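Local coordinates for protein apicoplast TIC22, putative (Plasmodium falciparum 3D7, PDB 4E6Z) that serves as an essential chaperone required for the import of proteins into the apicoplast, the plastid of this parasite, at residues F80-Y85 against Y101-P106; I130-M135 against K265-L270; L168-R173 against M191-Y196. All coordinates share one frame; numbering follows the deposited sequence.

Contact 1 of 3, residues F80-Y85 against Y101-P106; sequences FLITNY and YMFLCP. With GOL (glycerol), chain B.
Phe80 and Phe103 each turn CG anti to the carbonyl carbon, beside their own backbone N; at Phe80 (chi1 -58°) the ring placed this way meets Pro106. The backbones form a single antiparallel bridge, Phe80 with Phe103 as a hydrogen-bonded pair, where strand 78-83 meets strand 97-103. Phe80 N donates to Phe103 O at 2.7 Å and Phe103 N returns a bond to Phe80 O at 2.8 Å, the reciprocal pair expected of such a bridge. Segments 80-83 and 101-103 run 135° apart, well short of antiparallel, and make just this one bridge.

Beyond the bridge the chain of 101-106 turns into helix 106-119, with Cys105 as N-cap. Pro106, the first residue of that helix, lies over one face of the Phe80 ring: Pro106 CB stands 3.7 Å from the ring centroid, almost on the normal, a CH-pi contact. Tyr266 of helix 261-272 also meets the Phe80 ring, the two ring planes nearly perpendicular. Leu81 and selenomethionine Met102 run side by side, pointing the same way, CG to CG at 4.1 Å. The side chains of Ile82 and Phe103 cross obliquely, bringing Ile82 CD1 to 3.9 Å from Phe103 CE2, and helix 106-119 packs on both residues through Ala109.

Where direct strand pairing lapses, a glycerol, probably from the crystallisation liquor, links the two backbones. It grips both polar atoms of the Ile82 backbone, since Ile82 N donates to glycerol O3 at 2.8 Å and glycerol O2 donates to Ile82 O at 2.6 Å. Tyr90 N adds a further bond to the glycerol. On the other strand the hold is weaker: Tyr101 N reaches glycerol O1 at 2.6 Å in a weak, bent hydrogen bond.

Contact 2 of 3, residues I130-M135 against K265-L270; sequences IHNITM and KYLDKL
Ile130 and Leu270 make the enclosed half of this contact, in which helix 261-272 lies against strand 129-134. The axes of segments 130-134 and 265-270 approach to 9.5 Å with N-to-C directions 131° apart, the helix running obliquely and roughly counter to the strand. Ile130 and Asn132, two residues apart and on the same side of the strand, point their CB atoms at the helix.

On the Ile130 side, Leu270 CD2 settles beside the backbone and the branch point at once, 3.6 Å from Ile130 O and 4.0 Å from Ile130 CB. Tyr266 crosses Ile130 at about a right angle; its OH comes to 3.9 Å from Ile130 CG1, while its CE1 lies 4.3 Å from Ile130 CG2. The hydroxyl has its polar partner elsewhere, in Glu110 OE2, which also forms a salt bridge with Lys269 NZ. Ala109 and Leu113 of helix 106-119 and Phe80 of the adjoining strand close in around Ile130.

Asn132, by contrast, sits at the rim toward solvent, though its contacts are just as close. Its CG occupies the crowded position between backbone N and carbonyl carbon (chi1 61°), 3.9 Å from Leu267 CD2. Asn132 ND2 rests 3.7 Å from that same Leu267 CD2, and Asn132 OD1 is also 3.7 Å from Leu270 CD1. The asparagine slides past Leu270 in the opposite direction.

No hydrogen bond joins the two segments. The amide of Asn132 meets only methyl groups across the contact, so the helix is held to the strand here by dispersion and burial of apolar surface, while two polar side-chain ends of the helix, Tyr266 OH and Lys269 NZ, turn instead to Glu110 of helix 106-119.

Contact 3 of 3, residues L168-R173 against M191-Y196; sequences LISSKR and MYPVFY
Leu168 and Ser170 meet Tyr192 and Pro193 where the three-stranded mixed sheet joins the four-stranded one: strand 164-169 ends in a short turn, with Ser171 the N-cap of helix 172-179, and strand 193-203 begins.

The apolar part is Leu168 against the CD1-CE1 side of the Tyr192 ring. Leu168 CG is anti to its backbone N (chi1 -177°), which places it 3.7 Å from Tyr192 CE1, and Leu168 CD2 lies off the ring plane, 3.6 Å from the same CE1. The backbone takes part too: Leu168 O lies near the ring plane at the edge, 3.4 Å from Tyr192 CE1. Met243, at the start of helix 243-247, touches both side chains.

Close polar-to-carbon contacts centre on Ser170. Its OG sits obliquely to the Tyr192 ring, 3.2 Å from CD1, and packs 3.6 Å from Pro193 CD. Pro193 is covered further by Leu175 and Ala178 of helix 172-179.

Hydrogen bonding across the contact is indirect, carried by one water that spans from the turn to the first residue of the strand: it lies 2.9 Å from Ser170 OG and donates to Pro193 O at 3.1 Å.

How the contacts relate
Contacts 1 and 2 are close neighbours, their centres about 9 Å apart, and share the two-stranded antiparallel sheet of 78-83 and 129-134. Leu81 O to His131 N, at 2.7 Å, is a probable hydrogen bond between them, and Tyr266 CG packs 3.6 Å from Pro106 CB. Contact 3 lies about 16 Å from contact 1, centre to centre, yet joins it through adjacent parallel strands: Met102 O is 2.6 Å from Ile169 N, another probable hydrogen bond. Contacts 2 and 3, with centres about 17 Å apart, touch where Met135 SE meets Leu168 CD2 at 3.8 Å. Of the three, contact 1 alone holds the glycerol.

Contact 1 of 3, residues F80-Y85 against Y101-P106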
loop_
_atom_site.group_PDB
_atom_site.type_symbol
_atom_site.label_atom_id
_atom_site.label_comp_id
_atom_site.label_asym_id
_atom_site.label_seq_id
_atom_site.Cartn_x
_atom_site.Cartn_y
_atom_site.Cartn_z
ATOM N N PHE A 80 4.334 -1.436 -6.175
ATOM C CA PHE A 80 5.145 -2.333 -6.986
ATOM C C PHE A 80 4.385 -2.953 -8.149
ATOM O O PHE A 80 3.234 -3.357 -8.012
ATOM C CB PHE A 80 5.773 -3.419 -6.113
ATOM C CG PHE A 80 6.615 -2.875 -5.001
ATOM C CD1 PHE A 80 7.975 -2.673 -5.175
ATOM C CD2 PHE A 80 6.040 -2.536 -3.785
ATOM C CE1 PHE A 80 8.750 -2.155 -4.149
ATOM C CE2 PHE A 80 6.807 -2.018 -2.761
ATOM C CZ PHE A 80 8.164 -1.830 -2.940
ATOM N N LEU A 81 5.050 -3.009 -9.298
ATOM C CA LEU A 81 4.484 -3.635 -10.484
ATOM C C LEU A 81 5.466 -4.637 -11.065
ATOM O O LEU A 81 6.665 -4.582 -10.795
ATOM C CB LEU A 81 4.140 -2.587 -11.543
ATOM C CG LEU A 81 3.061 -1.542 -11.257
ATOM C CD1 LEU A 81 3.660 -0.368 -10.519
ATOM C CD2 LEU A 81 2.435 -1.067 -12.552
ATOM N N ILE A 82 4.954 -5.564 -11.860
ATOM C CA ILE A 82 5.812 -6.484 -12.586
ATOM C C ILE A 82 5.903 -5.970 -14.020
ATOM O O ILE A 82 4.890 -5.650 -14.639
ATOM C CB ILE A 82 5.285 -7.935 -12.537
ATOM C CG1 ILE A 82 5.409 -8.503 -11.121
ATOM C CG2 ILE A 82 6.064 -8.818 -13.500
ATOM C CD1 ILE A 82 4.545 -7.819 -10.096
ATOM N N THR A 83 7.118 -5.853 -14.537
ATOM C CA THR A 83 7.310 -5.266 -15.855
ATOM C C THR A 83 8.331 -6.044 -16.659
ATOM O O THR A 83 9.038 -6.895 -16.118
ATOM C CB THR A 83 7.814 -3.811 -15.748
ATOM O OG1 THR A 83 9.159 -3.802 -15.251
ATOM C CG2 THR A 83 6.924 -2.990 -14.820
ATOM N N ASN A 84 8.408 -5.740 -17.953
ATOM C CA ASN A 84 9.535 -6.172 -18.765
ATOM C C ASN A 84 10.718 -5.260 -18.458
ATOM O O ASN A 84 10.627 -4.393 -17.588
ATOM C CB ASN A 84 9.191 -6.151 -20.263
ATOM C CG ASN A 84 8.812 -4.764 -20.766
ATOM O OD1 ASN A 84 9.152 -3.751 -20.159
ATOM N ND2 ASN A 84 8.108 -4.720 -21.889
ATOM N N TYR A 85 11.820 -5.445 -19.174
ATOM C CA TYR A 85 13.042 -4.700 -18.887
ATOM C C TYR A 85 12.967 -3.227 -19.294
ATOM O O TYR A 85 13.775 -2.412 -18.851
ATOM C CB TYR A 85 14.251 -5.390 -19.521
ATOM C CG TYR A 85 14.774 -6.552 -18.708
ATOM C CD1 TYR A 85 13.904 -7.412 -18.049
ATOM C CD2 TYR A 85 16.137 -6.794 -18.603
ATOM C CE1 TYR A 85 14.377 -8.474 -17.303
ATOM C CE2 TYR A 85 16.619 -7.855 -17.863
ATOM C CZ TYR A 85 15.735 -8.691 -17.215
ATOM O OH TYR A 85 16.210 -9.751 -16.474
ATOM N N TYR A 101 -1.814 -4.776 -12.523
ATOM C CA TYR A 101 -1.783 -4.990 -11.082
ATOM C C TYR A 101 -0.723 -4.149 -10.382
ATOM O O TYR A 101 0.438 -4.128 -10.784
ATOM C CB TYR A 101 -1.554 -6.473 -10.784
ATOM C CG TYR A 101 -2.707 -7.345 -11.215
ATOM C CD1 TYR A 101 -3.806 -7.527 -10.390
ATOM C CD2 TYR A 101 -2.706 -7.972 -12.454
ATOM C CE1 TYR A 101 -4.871 -8.317 -10.781
ATOM C CE2 TYR A 101 -3.767 -8.766 -12.856
ATOM C CZ TYR A 101 -4.848 -8.932 -12.013
ATOM O OH TYR A 101 -5.907 -9.720 -12.398
HETATM N N MSE A 102 -1.134 -3.455 -9.330
HETATM C CA MSE A 102 -0.215 -2.669 -8.523
HETATM C C MSE A 102 -0.264 -3.162 -7.081
HETATM O O MSE A 102 -1.332 -3.218 -6.479
HETATM C CB MSE A 102 -0.603 -1.198 -8.582
HETATM C CG MSE A 102 -0.733 -0.673 -9.989
HETATM SE SE MSE A 102 -1.207 1.210 -10.043
HETATM C CE MSE A 102 -2.900 1.149 -9.068
ATOM N N PHE A 103 0.888 -3.536 -6.537
ATOM C CA PHE A 103 0.943 -4.138 -5.208
ATOM C C PHE A 103 1.517 -3.176 -4.172
ATOM O O PHE A 103 2.518 -2.503 -4.420
ATOM C CB PHE A 103 1.772 -5.424 -5.236
ATOM C CG PHE A 103 1.237 -6.472 -6.175
ATOM C CD1 PHE A 103 0.366 -7.448 -5.720
ATOM C CD2 PHE A 103 1.607 -6.478 -7.516
ATOM C CE1 PHE A 103 -0.132 -8.411 -6.579
ATOM C CE2 PHE A 103 1.115 -7.443 -8.384
ATOM C CZ PHE A 103 0.244 -8.414 -7.914
ATOM N N LEU A 104 0.876 -3.112 -3.009
ATOM C CA LEU A 104 1.394 -2.309 -1.907
ATOM C C LEU A 104 2.506 -3.059 -1.183
ATOM O O LEU A 104 3.338 -2.453 -0.507
ATOM C CB LEU A 104 0.271 -1.923 -0.942
ATOM C CG LEU A 104 -0.550 -0.710 -1.384
ATOM C CD1 LEU A 104 -1.933 -0.702 -0.748
ATOM C CD2 LEU A 104 0.198 0.583 -1.076
ATOM N N CYS A 105 2.518 -4.382 -1.339
ATOM C CA CYS A 105 3.549 -5.226 -0.736
ATOM C C CYS A 105 4.379 -5.895 -1.821
ATOM O O CYS A 105 3.834 -6.586 -2.681
ATOM C CB CYS A 105 2.926 -6.282 0.182
ATOM S SG CYS A 105 4.102 -7.477 0.869
ATOM N N PRO A 106 5.705 -5.688 -1.778
ATOM C CA PRO A 106 6.617 -6.153 -2.830
ATOM C C PRO A 106 6.663 -7.674 -2.911
ATOM O O PRO A 106 6.976 -8.222 -3.965
ATOM C CB PRO A 106 7.976 -5.610 -2.376
ATOM C CG PRO A 106 7.839 -5.478 -0.882
ATOM C CD PRO A 106 6.426 -5.042 -0.665
HETATM C C1 GOL B . 0.325 -5.440 -14.484
HETATM O O1 GOL B . -0.809 -6.277 -14.453
HETATM C C2 GOL B . 1.481 -6.172 -13.831
HETATM O O2 GOL B . 2.435 -6.526 -14.807
HETATM C C3 GOL B . 2.108 -5.251 -12.802
HETATM O O3 GOL B . 2.235 -5.961 -11.592
#

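Contact 2 of 3, residues I130-M135 against K265-L270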
loop_
_atom_site.group_PDB
_atom_site.type_symbol
_atom_site.label_atom_id
_atom_site.label_comp_id
_atom_site.label_asym_id
_atom_site.label_seq_id
_atom_site.Cartn_x
_atom_site.Cartn_y
_atom_site.Cartn_z
ATOM N N ILE A 130 10.655 -6.563 -10.936
ATOM C CA ILE A 130 9.778 -5.757 -10.104
ATOM C C ILE A 130 10.153 -4.299 -10.309
ATOM O O ILE A 130 11.329 -3.944 -10.282
ATOM C CB ILE A 130 9.942 -6.109 -8.614
ATOM C CG1 ILE A 130 9.741 -7.613 -8.394
ATOM C CG2 ILE A 130 8.988 -5.276 -7.750
ATOM C CD1 ILE A 130 8.346 -8.104 -8.700
ATOM N N HIS A 131 9.152 -3.458 -10.527
ATOM C CA HIS A 131 9.389 -2.034 -10.704
ATOM C C HIS A 131 8.585 -1.226 -9.687
ATOM O O HIS A 131 7.441 -1.555 -9.381
ATOM C CB HIS A 131 9.035 -1.613 -12.127
ATOM C CG HIS A 131 9.275 -0.166 -12.401
ATOM N ND1 HIS A 131 10.517 0.422 -12.271
ATOM C CD2 HIS A 131 8.440 0.818 -12.812
ATOM C CE1 HIS A 131 10.431 1.702 -12.572
ATOM N NE2 HIS A 131 9.179 1.970 -12.907
ATOM N N ASN A 132 9.189 -0.166 -9.164
ATOM C CA ASN A 132 8.535 0.617 -8.125
ATOM C C ASN A 132 8.032 1.976 -8.597
ATOM O O ASN A 132 8.729 2.698 -9.304
ATOM C CB ASN A 132 9.462 0.787 -6.916
ATOM C CG ASN A 132 10.739 1.529 -7.263
ATOM O OD1 ASN A 132 11.569 1.041 -8.031
ATOM N ND2 ASN A 132 10.899 2.721 -6.701
ATOM N N ILE A 133 6.802 2.297 -8.214
ATOM C CA ILE A 133 6.273 3.650 -8.325
ATOM C C ILE A 133 5.812 4.077 -6.928
ATOM O O ILE A 133 6.181 3.447 -5.936
ATOM C CB ILE A 133 5.103 3.722 -9.326
ATOM C CG1 ILE A 133 3.930 2.873 -8.835
ATOM C CG2 ILE A 133 5.555 3.252 -10.708
ATOM C CD1 ILE A 133 2.670 3.029 -9.652
ATOM N N THR A 134 5.015 5.138 -6.842
ATOM C CA THR A 134 4.482 5.567 -5.553
ATOM C C THR A 134 2.957 5.569 -5.552
ATOM O O THR A 134 2.325 5.495 -6.609
ATOM C CB THR A 134 4.972 6.975 -5.171
ATOM O OG1 THR A 134 4.308 7.952 -5.981
ATOM C CG2 THR A 134 6.471 7.082 -5.359
HETATM N N MSE A 135 2.375 5.656 -4.358
HETATM C CA MSE A 135 0.927 5.746 -4.211
HETATM C C MSE A 135 0.396 7.000 -4.881
HETATM O O MSE A 135 -0.738 7.024 -5.356
HETATM C CB MSE A 135 0.524 5.742 -2.736
HETATM C CG MSE A 135 -0.058 4.423 -2.257
HETATM SE SE MSE A 135 -1.574 3.820 -3.336
HETATM C CE MSE A 135 -2.636 5.453 -3.319
ATOM N N LYS A 265 12.318 -0.712 2.779
ATOM C CA LYS A 265 13.580 -1.437 2.812
ATOM C C LYS A 265 13.819 -2.163 1.486
ATOM O O LYS A 265 14.959 -2.334 1.055
ATOM C CB LYS A 265 13.549 -2.442 3.963
ATOM C CG LYS A 265 14.852 -2.602 4.717
ATOM C CD LYS A 265 14.573 -3.023 6.153
ATOM C CE LYS A 265 13.512 -4.115 6.209
ATOM N NZ LYS A 265 13.035 -4.367 7.600
ATOM N N TYR A 266 12.732 -2.582 0.843
ATOM C CA TYR A 266 12.797 -3.342 -0.403
ATOM C C TYR A 266 13.307 -2.496 -1.565
ATOM O O TYR A 266 13.842 -3.024 -2.538
ATOM C CB TYR A 266 11.420 -3.920 -0.745
ATOM C CG TYR A 266 11.441 -4.952 -1.846
ATOM C CD1 TYR A 266 11.302 -4.581 -3.176
ATOM C CD2 TYR A 266 11.597 -6.301 -1.555
ATOM C CE1 TYR A 266 11.322 -5.522 -4.184
ATOM C CE2 TYR A 266 11.619 -7.249 -2.556
ATOM C CZ TYR A 266 11.480 -6.853 -3.869
ATOM O OH TYR A 266 11.499 -7.791 -4.872
ATOM N N LEU A 267 13.139 -1.182 -1.459
ATOM C CA LEU A 267 13.613 -0.269 -2.493
ATOM C C LEU A 267 15.131 -0.323 -2.612
ATOM O O LEU A 267 15.685 -0.069 -3.681
ATOM C CB LEU A 267 13.166 1.162 -2.198
ATOM C CG LEU A 267 11.660 1.408 -2.123
ATOM C CD1 LEU A 267 11.374 2.872 -1.812
ATOM C CD2 LEU A 267 10.997 0.990 -3.412
ATOM N N ASP A 268 15.801 -0.645 -1.510
ATOM C CA ASP A 268 17.252 -0.791 -1.520
ATOM C C ASP A 268 17.667 -1.955 -2.413
ATOM O O ASP A 268 18.667 -1.873 -3.121
ATOM C CB ASP A 268 17.796 -1.000 -0.106
ATOM C CG ASP A 268 17.647 0.231 0.769
ATOM O OD1 ASP A 268 17.333 1.314 0.230
ATOM O OD2 ASP A 268 17.849 0.114 1.998
ATOM N N LYS A 269 16.892 -3.036 -2.378
ATOM C CA LYS A 269 17.197 -4.227 -3.170
ATOM C C LYS A 269 17.102 -3.971 -4.672
ATOM O O LYS A 269 17.964 -4.397 -5.440
ATOM C CB LYS A 269 16.274 -5.387 -2.789
ATOM C CG LYS A 269 16.386 -6.583 -3.725
ATOM C CD LYS A 269 15.432 -7.701 -3.342
ATOM C CE LYS A 269 15.511 -8.847 -4.343
ATOM N NZ LYS A 269 14.631 -9.990 -3.968
ATOM N N LEU A 270 16.046 -3.281 -5.085
ATOM C CA LEU A 270 15.813 -2.998 -6.495
ATOM C C LEU A 270 16.930 -2.162 -7.108
ATOM O O LEU A 270 17.276 -2.335 -8.276
ATOM C CB LEU A 270 14.473 -2.285 -6.678
ATOM C CG LEU A 270 13.229 -3.121 -6.379
ATOM C CD1 LEU A 270 11.967 -2.313 -6.627
ATOM C CD2 LEU A 270 13.230 -4.390 -7.222
#

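Contact 3 of 3, residues L168-R173 against M191-Y196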
loop_
_atom_site.group_PDB
_atom_site.type_symbol
_atom_site.label_atom_id
_atom_site.label_comp_id
_atom_site.label_asym_id
_atom_site.label_seq_id
_atom_site.Cartn_x
_atom_site.Cartn_y
_atom_site.Cartn_z
ATOM N N LEU A 168 -5.246 -1.758 -7.604
ATOM C CA LEU A 168 -4.368 -1.697 -6.441
ATOM C C LEU A 168 -4.620 -2.892 -5.524
ATOM O O LEU A 168 -5.761 -3.171 -5.157
ATOM C CB LEU A 168 -4.586 -0.382 -5.685
ATOM C CG LEU A 168 -3.704 -0.075 -4.469
ATOM C CD1 LEU A 168 -2.246 0.090 -4.867
ATOM C CD2 LEU A 168 -4.205 1.173 -3.756
ATOM N N ILE A 169 -3.553 -3.595 -5.159
ATOM C CA ILE A 169 -3.656 -4.758 -4.282
ATOM C C ILE A 169 -3.010 -4.518 -2.917
ATOM O O ILE A 169 -1.784 -4.437 -2.813
ATOM C CB ILE A 169 -2.970 -5.988 -4.910
ATOM C CG1 ILE A 169 -3.401 -6.162 -6.367
ATOM C CG2 ILE A 169 -3.269 -7.237 -4.088
ATOM C CD1 ILE A 169 -4.888 -6.352 -6.540
ATOM N N SER A 170 -3.831 -4.424 -1.871
ATOM C CA SER A 170 -3.310 -4.276 -0.515
ATOM C C SER A 170 -2.466 -5.483 -0.128
ATOM O O SER A 170 -2.622 -6.559 -0.690
ATOM C CB SER A 170 -4.446 -4.093 0.500
ATOM O OG SER A 170 -5.037 -2.812 0.392
ATOM N N SER A 171 -1.567 -5.293 0.832
ATOM C CA SER A 171 -0.756 -6.387 1.347
ATOM C C SER A 171 -1.638 -7.554 1.763
ATOM O O SER A 171 -2.553 -7.396 2.572
ATOM C CB SER A 171 0.079 -5.922 2.541
ATOM O OG SER A 171 0.761 -7.012 3.140
ATOM N N LYS A 172 -1.362 -8.726 1.204
ATOM C CA LYS A 172 -2.145 -9.916 1.512
ATOM C C LYS A 172 -2.126 -10.195 3.015
ATOM O O LYS A 172 -3.144 -10.550 3.602
ATOM C CB LYS A 172 -1.598 -11.118 0.745
ATOM C CG LYS A 172 -2.396 -12.395 0.921
ATOM C CD LYS A 172 -1.634 -13.589 0.367
ATOM C CE LYS A 172 -2.494 -14.842 0.362
ATOM N NZ LYS A 172 -3.626 -14.740 -0.606
ATOM N N ARG A 173 -0.960 -10.019 3.627
ATOM C CA ARG A 173 -0.772 -10.305 5.043
ATOM C C ARG A 173 -1.477 -9.282 5.948
ATOM O O ARG A 173 -1.934 -9.619 7.036
ATOM C CB ARG A 173 0.725 -10.370 5.366
ATOM C CG ARG A 173 1.039 -10.708 6.810
ATOM C CD ARG A 173 2.537 -10.666 7.077
ATOM N NE ARG A 173 3.103 -9.346 6.814
ATOM C CZ ARG A 173 4.300 -8.945 7.234
ATOM N NH1 ARG A 173 5.062 -9.760 7.951
ATOM N NH2 ARG A 173 4.731 -7.724 6.943
HETATM N N MSE A 191 -11.370 -2.966 2.512
HETATM C CA MSE A 191 -10.800 -2.612 1.218
HETATM C C MSE A 191 -9.287 -2.417 1.255
HETATM O O MSE A 191 -8.525 -3.323 0.912
HETATM C CB MSE A 191 -11.482 -1.358 0.664
HETATM C CG MSE A 191 -12.778 -1.630 -0.087
HETATM SE SE MSE A 191 -12.486 -2.281 -1.907
HETATM C CE MSE A 191 -11.910 -4.111 -1.526
ATOM N N TYR A 192 -8.861 -1.225 1.656
ATOM C CA TYR A 192 -7.441 -0.899 1.707
ATOM C C TYR A 192 -7.049 -0.522 3.125
ATOM O O TYR A 192 -6.983 0.658 3.471
ATOM C CB TYR A 192 -7.117 0.235 0.740
ATOM C CG TYR A 192 -7.472 -0.076 -0.695
ATOM C CD1 TYR A 192 -6.576 -0.733 -1.525
ATOM C CD2 TYR A 192 -8.706 0.284 -1.217
ATOM C CE1 TYR A 192 -6.898 -1.021 -2.842
ATOM C CE2 TYR A 192 -9.036 0.004 -2.532
ATOM C CZ TYR A 192 -8.128 -0.649 -3.340
ATOM O OH TYR A 192 -8.455 -0.932 -4.645
ATOM N N PRO A 193 -6.783 -1.537 3.953
ATOM C CA PRO A 193 -6.544 -1.363 5.388
ATOM C C PRO A 193 -5.308 -0.525 5.735
ATOM O O PRO A 193 -4.244 -0.658 5.128
ATOM C CB PRO A 193 -6.365 -2.804 5.887
ATOM C CG PRO A 193 -5.959 -3.582 4.673
ATOM C CD PRO A 193 -6.704 -2.949 3.542
ATOM N N VAL A 194 -5.481 0.355 6.713
ATOM C CA VAL A 194 -4.366 0.964 7.421
ATOM C C VAL A 194 -4.713 0.900 8.904
ATOM O O VAL A 194 -5.889 0.906 9.266
ATOM C CB VAL A 194 -4.094 2.418 6.971
ATOM C CG1 VAL A 194 -3.393 2.431 5.614
ATOM C CG2 VAL A 194 -5.387 3.208 6.909
ATOM N N PHE A 195 -3.695 0.815 9.753
ATOM C CA PHE A 195 -3.901 0.615 11.182
ATOM C C PHE A 195 -3.484 1.836 11.998
ATOM O O PHE A 195 -2.528 2.528 11.651
ATOM C CB PHE A 195 -3.112 -0.608 11.658
ATOM C CG PHE A 195 -3.390 -1.857 10.867
ATOM C CD1 PHE A 195 -4.362 -2.755 11.282
ATOM C CD2 PHE A 195 -2.680 -2.133 9.710
ATOM C CE1 PHE A 195 -4.622 -3.902 10.553
ATOM C CE2 PHE A 195 -2.931 -3.282 8.980
ATOM C CZ PHE A 195 -3.902 -4.169 9.402
ATOM N N TYR A 196 -4.202 2.098 13.086
ATOM C CA TYR A 196 -3.800 3.157 14.010
ATOM C C TYR A 196 -4.208 2.848 15.448
ATOM O O TYR A 196 -5.065 1.998 15.693
ATOM C CB TYR A 196 -4.354 4.517 13.570
ATOM C CG TYR A 196 -5.789 4.770 13.965
ATOM C CD1 TYR A 196 -6.094 5.551 15.072
ATOM C CD2 TYR A 196 -6.837 4.235 13.232
ATOM C CE1 TYR A 196 -7.404 5.789 15.444
ATOM C CE2 TYR A 196 -8.152 4.467 13.595
ATOM C CZ TYR A 196 -8.431 5.244 14.701
ATOM O OH TYR A 196 -9.740 5.476 15.061
HETATM O O HOH W 1 -3.616 -0.988 2.122
#